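Local coordinates for MamA (Candidatus Magnetobacterium bavaricum, PDB 3VTX), which is a tetratricopeptide-repeat protein, with an all-helical fold of stacked helix pairs that generally serves as a scaffold for protein-protein interactions, at residues T104-L115 with A129-F140. Sequence-based numbering, arbitrary orientation.
Sequences TVYADAYYKLGL and AYEKTISIKPGF
Y110 and K132 meet through a CH-pi contact: K132 CG sits 3.3 Å from the centroid of the Y110 ring, almost straight above it. The first torsion of K132 (chi1 -168°) points CG away from the backbone N, and a bend at chi2 then carries the chain over the ring toward the phenolic end, where Y110 OH donates a 2.7 Å hydrogen bond to T104 O and so ties the tyrosine to the turn preceding its own helix. The Y110 side chain is also a knob in a hole formed by A129, K132, T133 and I136; I136 CD1 lies 3.7 Å from Y110 CD1. Such interlocking is how the two antiparallel helices of a tetratricopeptide repeat pack, and here helices 107-119 and 123-136 make that hairpin; over segments 107-115 and 129-136 the axes approach to 7.9 Å, their directions 156° apart. Small residues are consistent with this closeness: A129 CB comes within 3.3 Å of Y110 O, and the ring of Y130 lies against the backbone of G114. An aromatic cluster forms beside this hydrophobic seam. F140 turns its edge onto one face of Y111 (planes at 85°), while Y130 meets Y111 obliquely, the two CD1 atoms 3.6 Å apart; Y111 OH is hydrogen-bonded to S146 and R142 of helix 141-153. Among polar groups, T133 OG1 donates a hydrogen bond back to A129 O, which also receives T133 N from the opposite face of its carbonyl plane.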
ATOM      1  N   THR A 104      -6.758 -12.816   1.308  1.00 33.98           N
ATOM      2  CA  THR A 104      -5.910 -13.312   2.419  1.00 36.32           C
ATOM      3  C   THR A 104      -4.499 -13.626   1.972  1.00 34.10           C
ATOM      4  O   THR A 104      -3.602 -13.920   2.814  1.00 35.37           O
ATOM      5  CB  THR A 104      -6.546 -14.504   3.154  1.00 39.11           C
ATOM      6  OG1 THR A 104      -6.719 -15.546   2.210  1.00 41.95           O
ATOM      7  CG2 THR A 104      -7.881 -14.119   3.821  1.00 39.92           C
ATOM      8  N   VAL A 105      -4.226 -13.495   0.693  1.00 34.60           N
ATOM      9  CA  VAL A 105      -2.871 -13.559   0.191  1.00 35.63           C
ATOM     10  C   VAL A 105      -2.281 -12.196  -0.356  1.00 34.04           C
ATOM     11  O   VAL A 105      -1.389 -12.164  -1.230  1.00 34.82           O
ATOM     12  CB  VAL A 105      -2.658 -14.727  -0.757  1.00 38.07           C
ATOM     13  CG1 VAL A 105      -2.855 -16.021   0.024  1.00 40.55           C
ATOM     14  CG2 VAL A 105      -3.558 -14.638  -1.993  1.00 42.74           C
ATOM     15  N   TYR A 106      -2.784 -11.071   0.170  1.00 32.44           N
ATOM     16  CA  TYR A 106      -2.473  -9.775  -0.381  1.00 29.35           C
ATOM     17  C   TYR A 106      -1.168  -9.314   0.277  1.00 30.33           C
ATOM     18  O   TYR A 106      -1.185  -8.613   1.308  1.00 27.10           O
ATOM     19  CB  TYR A 106      -3.536  -8.751  -0.022  1.00 30.82           C
ATOM     20  CG  TYR A 106      -3.608  -7.482  -0.858  1.00 27.57           C
ATOM     21  CD1 TYR A 106      -2.568  -7.050  -1.675  1.00 30.20           C
ATOM     22  CD2 TYR A 106      -4.739  -6.699  -0.784  1.00 27.45           C
ATOM     23  CE1 TYR A 106      -2.656  -5.859  -2.408  1.00 31.06           C
ATOM     24  CE2 TYR A 106      -4.873  -5.539  -1.548  1.00 25.92           C
ATOM     25  CZ  TYR A 106      -3.837  -5.127  -2.343  1.00 28.13           C
ATOM     26  OH  TYR A 106      -3.975  -4.031  -3.082  1.00 29.05           O
ATOM     27  N   ALA A 107      -0.058  -9.671  -0.326  1.00 28.98           N
ATOM     28  CA  ALA A 107       1.240  -9.415   0.345  1.00 28.22           C
ATOM     29  C   ALA A 107       1.513  -7.958   0.628  1.00 27.72           C
ATOM     30  O   ALA A 107       2.069  -7.642   1.658  1.00 26.07           O
ATOM     31  CB  ALA A 107       2.369  -9.990  -0.535  1.00 27.42           C
ATOM     32  N   ASP A 108       1.159  -7.060  -0.272  1.00 27.33           N
ATOM     33  CA  ASP A 108       1.382  -5.641  -0.032  1.00 27.64           C
ATOM     34  C   ASP A 108       0.652  -5.107   1.185  1.00 25.86           C
ATOM     35  O   ASP A 108       1.207  -4.249   1.920  1.00 22.39           O
ATOM     36  CB  ASP A 108       1.014  -4.816  -1.251  1.00 27.84           C
ATOM     37  CG  ASP A 108       2.185  -4.738  -2.275  1.00 37.47           C
ATOM     38  OD1 ASP A 108       3.279  -4.113  -2.007  1.00 42.20           O
ATOM     39  OD2 ASP A 108       1.920  -5.228  -3.377  1.00 46.93           O
ATOM     40  N   ALA A 109      -0.540  -5.617   1.402  1.00 24.64           N
ATOM     41  CA  ALA A 109      -1.338  -5.244   2.528  1.00 24.95           C
ATOM     42  C   ALA A 109      -0.771  -5.747   3.814  1.00 23.11           C
ATOM     43  O   ALA A 109      -0.794  -5.003   4.808  1.00 23.69           O
ATOM     44  CB  ALA A 109      -2.801  -5.762   2.340  1.00 23.99           C
ATOM     45  N   TYR A 110      -0.291  -6.993   3.853  1.00 23.39           N
ATOM     46  CA  TYR A 110       0.268  -7.516   5.080  1.00 22.99           C
ATOM     47  C   TYR A 110       1.556  -6.707   5.397  1.00 23.03           C
ATOM     48  O   TYR A 110       1.813  -6.411   6.568  1.00 23.37           O
ATOM     49  CB  TYR A 110       0.696  -8.944   4.991  1.00 24.12           C
ATOM     50  CG  TYR A 110      -0.441  -9.950   5.095  1.00 24.66           C
ATOM     51  CD1 TYR A 110      -0.876 -10.595   3.970  1.00 30.13           C
ATOM     52  CD2 TYR A 110      -1.045 -10.220   6.300  1.00 28.92           C
ATOM     53  CE1 TYR A 110      -1.908 -11.547   4.065  1.00 31.11           C
ATOM     54  CE2 TYR A 110      -2.104 -11.180   6.401  1.00 29.44           C
ATOM     55  CZ  TYR A 110      -2.511 -11.803   5.243  1.00 31.78           C
ATOM     56  OH  TYR A 110      -3.519 -12.822   5.310  1.00 31.20           O
ATOM     57  N   TYR A 111       2.358  -6.404   4.374  1.00 22.23           N
ATOM     58  CA  TYR A 111       3.627  -5.656   4.593  1.00 21.73           C
ATOM     59  C   TYR A 111       3.328  -4.263   5.156  1.00 21.40           C
ATOM     60  O   TYR A 111       3.858  -3.881   6.205  1.00 20.21           O
ATOM     61  CB  TYR A 111       4.528  -5.596   3.387  1.00 20.01           C
ATOM     62  CG  TYR A 111       5.895  -5.053   3.686  1.00 18.76           C
ATOM     63  CD1 TYR A 111       6.655  -5.668   4.658  1.00 19.51           C
ATOM     64  CD2 TYR A 111       6.357  -3.918   3.112  1.00 21.75           C
ATOM     65  CE1 TYR A 111       7.916  -5.162   5.010  1.00 20.10           C
ATOM     66  CE2 TYR A 111       7.617  -3.384   3.472  1.00 20.82           C
ATOM     67  CZ  TYR A 111       8.362  -4.039   4.413  1.00 19.35           C
ATOM     68  OH  TYR A 111       9.601  -3.501   4.735  1.00 20.41           O
ATOM     69  N   LYS A 112       2.406  -3.564   4.535  1.00 21.07           N
ATOM     70  CA  LYS A 112       2.008  -2.241   5.034  0.50 19.76           C
ATOM     71  C   LYS A 112       1.460  -2.314   6.458  1.00 20.79           C
ATOM     72  O   LYS A 112       1.765  -1.435   7.323  1.00 20.06           O
ATOM     73  CB  LYS A 112       0.967  -1.556   4.110  0.50 20.86           C
ATOM     74  CG  LYS A 112       1.480  -0.991   2.784  0.50 19.08           C
ATOM     75  CD  LYS A 112       2.265   0.344   2.819  0.50 20.85           C
ATOM     76  CE  LYS A 112       1.999   1.163   1.516  0.50 19.09           C
ATOM     77  NZ  LYS A 112       2.861   2.387   1.464  0.50 23.75           N
ATOM     78  N   LEU A 113       0.642  -3.336   6.768  1.00 21.04           N
ATOM     79  CA  LEU A 113       0.058  -3.509   8.080  1.00 21.29           C
ATOM     80  C   LEU A 113       1.151  -3.705   9.089  1.00 19.98           C
ATOM     81  O   LEU A 113       1.137  -3.115  10.160  1.00 20.91           O
ATOM     82  CB  LEU A 113      -0.909  -4.750   8.092  1.00 22.12           C
ATOM     83  CG  LEU A 113      -1.491  -5.001   9.452  1.00 25.32           C
ATOM     84  CD1 LEU A 113      -2.496  -3.849   9.934  1.00 24.76           C
ATOM     85  CD2 LEU A 113      -2.253  -6.391   9.353  1.00 31.12           C
ATOM     86  N   GLY A 114       2.144  -4.481   8.708  1.00 19.45           N
ATOM     87  CA  GLY A 114       3.299  -4.668   9.564  1.00 20.94           C
ATOM     88  C   GLY A 114       4.086  -3.368   9.831  1.00 18.66           C
ATOM     89  O   GLY A 114       4.459  -3.075  11.000  1.00 20.98           O
ATOM     90  N   LEU A 115       4.240  -2.555   8.784  1.00 18.63           N
ATOM     91  CA  LEU A 115       4.910  -1.266   8.895  1.00 17.44           C
ATOM     92  C   LEU A 115       4.121  -0.392   9.865  1.00 19.01           C
ATOM     93  O   LEU A 115       4.725   0.298  10.746  1.00 20.85           O
ATOM     94  CB  LEU A 115       5.048  -0.565   7.565  1.00 19.59           C
ATOM     95  CG  LEU A 115       6.032  -1.246   6.604  1.00 19.79           C
ATOM     96  CD1 LEU A 115       6.004  -0.430   5.283  1.00 20.55           C
ATOM     97  CD2 LEU A 115       7.521  -1.372   7.129  1.00 19.30           C
ATOM     98  N   ALA A 129       2.632 -10.038  10.729  1.00 26.01           N
ATOM     99  CA  ALA A 129       2.264  -9.552   9.384  1.00 25.09           C
ATOM    100  C   ALA A 129       3.450  -9.717   8.432  1.00 23.69           C
ATOM    101  O   ALA A 129       3.334 -10.096   7.254  1.00 26.12           O
ATOM    102  CB  ALA A 129       1.884  -8.021   9.447  1.00 23.72           C
ATOM    103  N   TYR A 130       4.662  -9.413   8.901  1.00 22.92           N
ATOM    104  CA  TYR A 130       5.816  -9.629   8.030  1.00 21.52           C
ATOM    105  C   TYR A 130       6.078 -11.124   7.663  1.00 23.07           C
ATOM    106  O   TYR A 130       6.559 -11.407   6.544  1.00 24.01           O
ATOM    107  CB  TYR A 130       7.113  -9.082   8.647  1.00 20.41           C
ATOM    108  CG  TYR A 130       7.124  -7.604   8.994  1.00 18.80           C
ATOM    109  CD1 TYR A 130       6.603  -6.671   8.132  1.00 20.83           C
ATOM    110  CD2 TYR A 130       7.751  -7.144  10.183  1.00 21.51           C
ATOM    111  CE1 TYR A 130       6.704  -5.286   8.425  1.00 18.39           C
ATOM    112  CE2 TYR A 130       7.828  -5.752  10.504  1.00 20.02           C
ATOM    113  CZ  TYR A 130       7.245  -4.860   9.629  1.00 20.47           C
ATOM    114  OH  TYR A 130       7.434  -3.504   9.848  1.00 21.80           O
ATOM    115  N   GLU A 131       5.865 -12.001   8.639  1.00 26.25           N
ATOM    116  CA  GLU A 131       5.999 -13.437   8.452  1.00 28.64           C
ATOM    117  C   GLU A 131       5.017 -13.867   7.360  1.00 29.75           C
ATOM    118  O   GLU A 131       5.394 -14.640   6.449  1.00 30.66           O
ATOM    119  CB  GLU A 131       5.746 -14.163   9.769  1.00 29.84           C
ATOM    120  CG  GLU A 131       6.961 -14.081  10.680  1.00 32.19           C
ATOM    121  CD  GLU A 131       6.790 -14.734  12.002  1.00 42.45           C
ATOM    122  OE1 GLU A 131       5.628 -14.925  12.441  1.00 47.55           O
ATOM    123  OE2 GLU A 131       7.836 -15.075  12.618  1.00 42.75           O
ATOM    124  N   LYS A 132       3.816 -13.310   7.410  1.00 29.62           N
ATOM    125  CA  LYS A 132       2.802 -13.650   6.393  1.00 30.50           C
ATOM    126  C   LYS A 132       3.267 -13.147   5.081  1.00 28.19           C
ATOM    127  O   LYS A 132       3.102 -13.830   4.096  1.00 29.41           O
ATOM    128  CB  LYS A 132       1.447 -13.068   6.728  1.00 30.64           C
ATOM    129  CG  LYS A 132       0.305 -13.556   5.929  1.00 38.49           C
ATOM    130  CD  LYS A 132      -0.079 -15.023   6.244  1.00 40.68           C
ATOM    131  CE  LYS A 132      -1.208 -15.464   5.254  1.00 44.57           C
ATOM    132  NZ  LYS A 132      -1.372 -16.964   5.217  1.00 46.66           N
ATOM    133  N   THR A 133       3.866 -11.918   5.024  1.00 27.15           N
ATOM    134  CA  THR A 133       4.410 -11.361   3.815  1.00 26.53           C
ATOM    135  C   THR A 133       5.435 -12.275   3.185  1.00 28.15           C
ATOM    136  O   THR A 133       5.407 -12.506   1.993  1.00 30.68           O
ATOM    137  CB  THR A 133       5.048  -9.946   4.015  1.00 26.21           C
ATOM    138  OG1 THR A 133       4.054  -9.046   4.589  1.00 25.19           O
ATOM    139  CG2 THR A 133       5.631  -9.372   2.744  1.00 25.52           C
ATOM    140  N   ILE A 134       6.350 -12.775   3.988  1.00 27.23           N
ATOM    141  CA  ILE A 134       7.392 -13.653   3.512  1.00 28.00           C
ATOM    142  C   ILE A 134       6.802 -15.042   3.096  1.00 29.90           C
ATOM    143  O   ILE A 134       7.343 -15.667   2.192  1.00 32.43           O
ATOM    144  CB  ILE A 134       8.457 -13.869   4.586  1.00 28.13           C
ATOM    145  CG1 ILE A 134       9.264 -12.552   4.660  1.00 25.28           C
ATOM    146  CG2 ILE A 134       9.339 -15.099   4.252  1.00 33.63           C
ATOM    147  CD1 ILE A 134      10.218 -12.512   5.902  1.00 27.81           C
ATOM    148  N   SER A 135       5.756 -15.486   3.737  1.00 31.99           N
ATOM    149  CA  SER A 135       5.114 -16.777   3.336  1.00 33.91           C
ATOM    150  C   SER A 135       4.568 -16.674   1.922  1.00 35.47           C
ATOM    151  O   SER A 135       4.529 -17.689   1.172  1.00 36.65           O
ATOM    152  CB  SER A 135       4.071 -17.229   4.346  1.00 35.41           C
ATOM    153  OG  SER A 135       2.906 -16.413   4.307  1.00 40.96           O
ATOM    154  N   ILE A 136       4.143 -15.487   1.511  1.00 32.48           N
ATOM    155  CA  ILE A 136       3.611 -15.251   0.174  1.00 33.22           C
ATOM    156  C   ILE A 136       4.707 -14.929  -0.796  1.00 32.83           C
ATOM    157  O   ILE A 136       4.659 -15.368  -1.941  1.00 33.81           O
ATOM    158  CB  ILE A 136       2.521 -14.088   0.195  1.00 33.47           C
ATOM    159  CG1 ILE A 136       1.427 -14.402   1.216  1.00 33.84           C
ATOM    160  CG2 ILE A 136       1.895 -13.859  -1.154  1.00 34.23           C
ATOM    161  CD1 ILE A 136       0.703 -13.090   1.723  1.00 34.15           C
ATOM    162  N   LYS A 137       5.658 -14.050  -0.424  1.00 30.82           N
ATOM    163  CA  LYS A 137       6.748 -13.605  -1.269  1.00 31.94           C
ATOM    164  C   LYS A 137       8.081 -13.816  -0.532  1.00 33.71           C
ATOM    165  O   LYS A 137       8.669 -12.878   0.071  1.00 29.12           O
ATOM    166  CB  LYS A 137       6.640 -12.123  -1.572  1.00 34.95           C
ATOM    167  CG  LYS A 137       5.339 -11.774  -2.292  1.00 39.55           C
ATOM    168  CD  LYS A 137       5.451 -12.108  -3.763  1.00 46.71           C
ATOM    169  CE  LYS A 137       4.261 -11.450  -4.583  1.00 52.22           C
ATOM    170  NZ  LYS A 137       4.650 -11.309  -6.039  1.00 53.70           N
ATOM    171  N   PRO A 138       8.567 -15.066  -0.509  1.00 33.59           N
ATOM    172  CA  PRO A 138       9.822 -15.316   0.221  1.00 33.33           C
ATOM    173  C   PRO A 138      11.042 -14.616  -0.335  1.00 31.61           C
ATOM    174  O   PRO A 138      12.092 -14.514   0.354  1.00 33.84           O
ATOM    175  CB  PRO A 138       9.941 -16.853   0.191  1.00 34.66           C
ATOM    176  CG  PRO A 138       9.101 -17.280  -0.931  1.00 36.02           C
ATOM    177  CD  PRO A 138       8.034 -16.270  -1.153  1.00 35.47           C
ATOM    178  N   GLY A 139      10.984 -14.108  -1.557  1.00 31.28           N
ATOM    179  CA  GLY A 139      12.077 -13.327  -2.111  1.00 29.71           C
ATOM    180  C   GLY A 139      12.131 -11.829  -1.761  1.00 29.35           C
ATOM    181  O   GLY A 139      13.015 -11.122  -2.172  1.00 28.81           O
ATOM    182  N   PHE A 140      11.127 -11.358  -1.031  1.00 28.05           N
ATOM    183  CA  PHE A 140      11.065  -9.938  -0.660  1.00 26.03           C
ATOM    184  C   PHE A 140      12.033  -9.625   0.514  1.00 24.12           C
ATOM    185  O   PHE A 140      11.682  -9.836   1.676  1.00 23.81           O
ATOM    186  CB  PHE A 140       9.641  -9.547  -0.274  1.00 24.96           C
ATOM    187  CG  PHE A 140       9.502  -8.056   0.027  1.00 23.90           C
ATOM    188  CD1 PHE A 140      10.132  -7.109  -0.723  1.00 29.48           C
ATOM    189  CD2 PHE A 140       8.668  -7.646   1.043  1.00 28.63           C
ATOM    190  CE1 PHE A 140       9.973  -5.754  -0.456  1.00 30.06           C
ATOM    191  CE2 PHE A 140       8.561  -6.279   1.329  1.00 24.19           C
ATOM    192  CZ  PHE A 140       9.150  -5.368   0.598  1.00 26.90           C
TER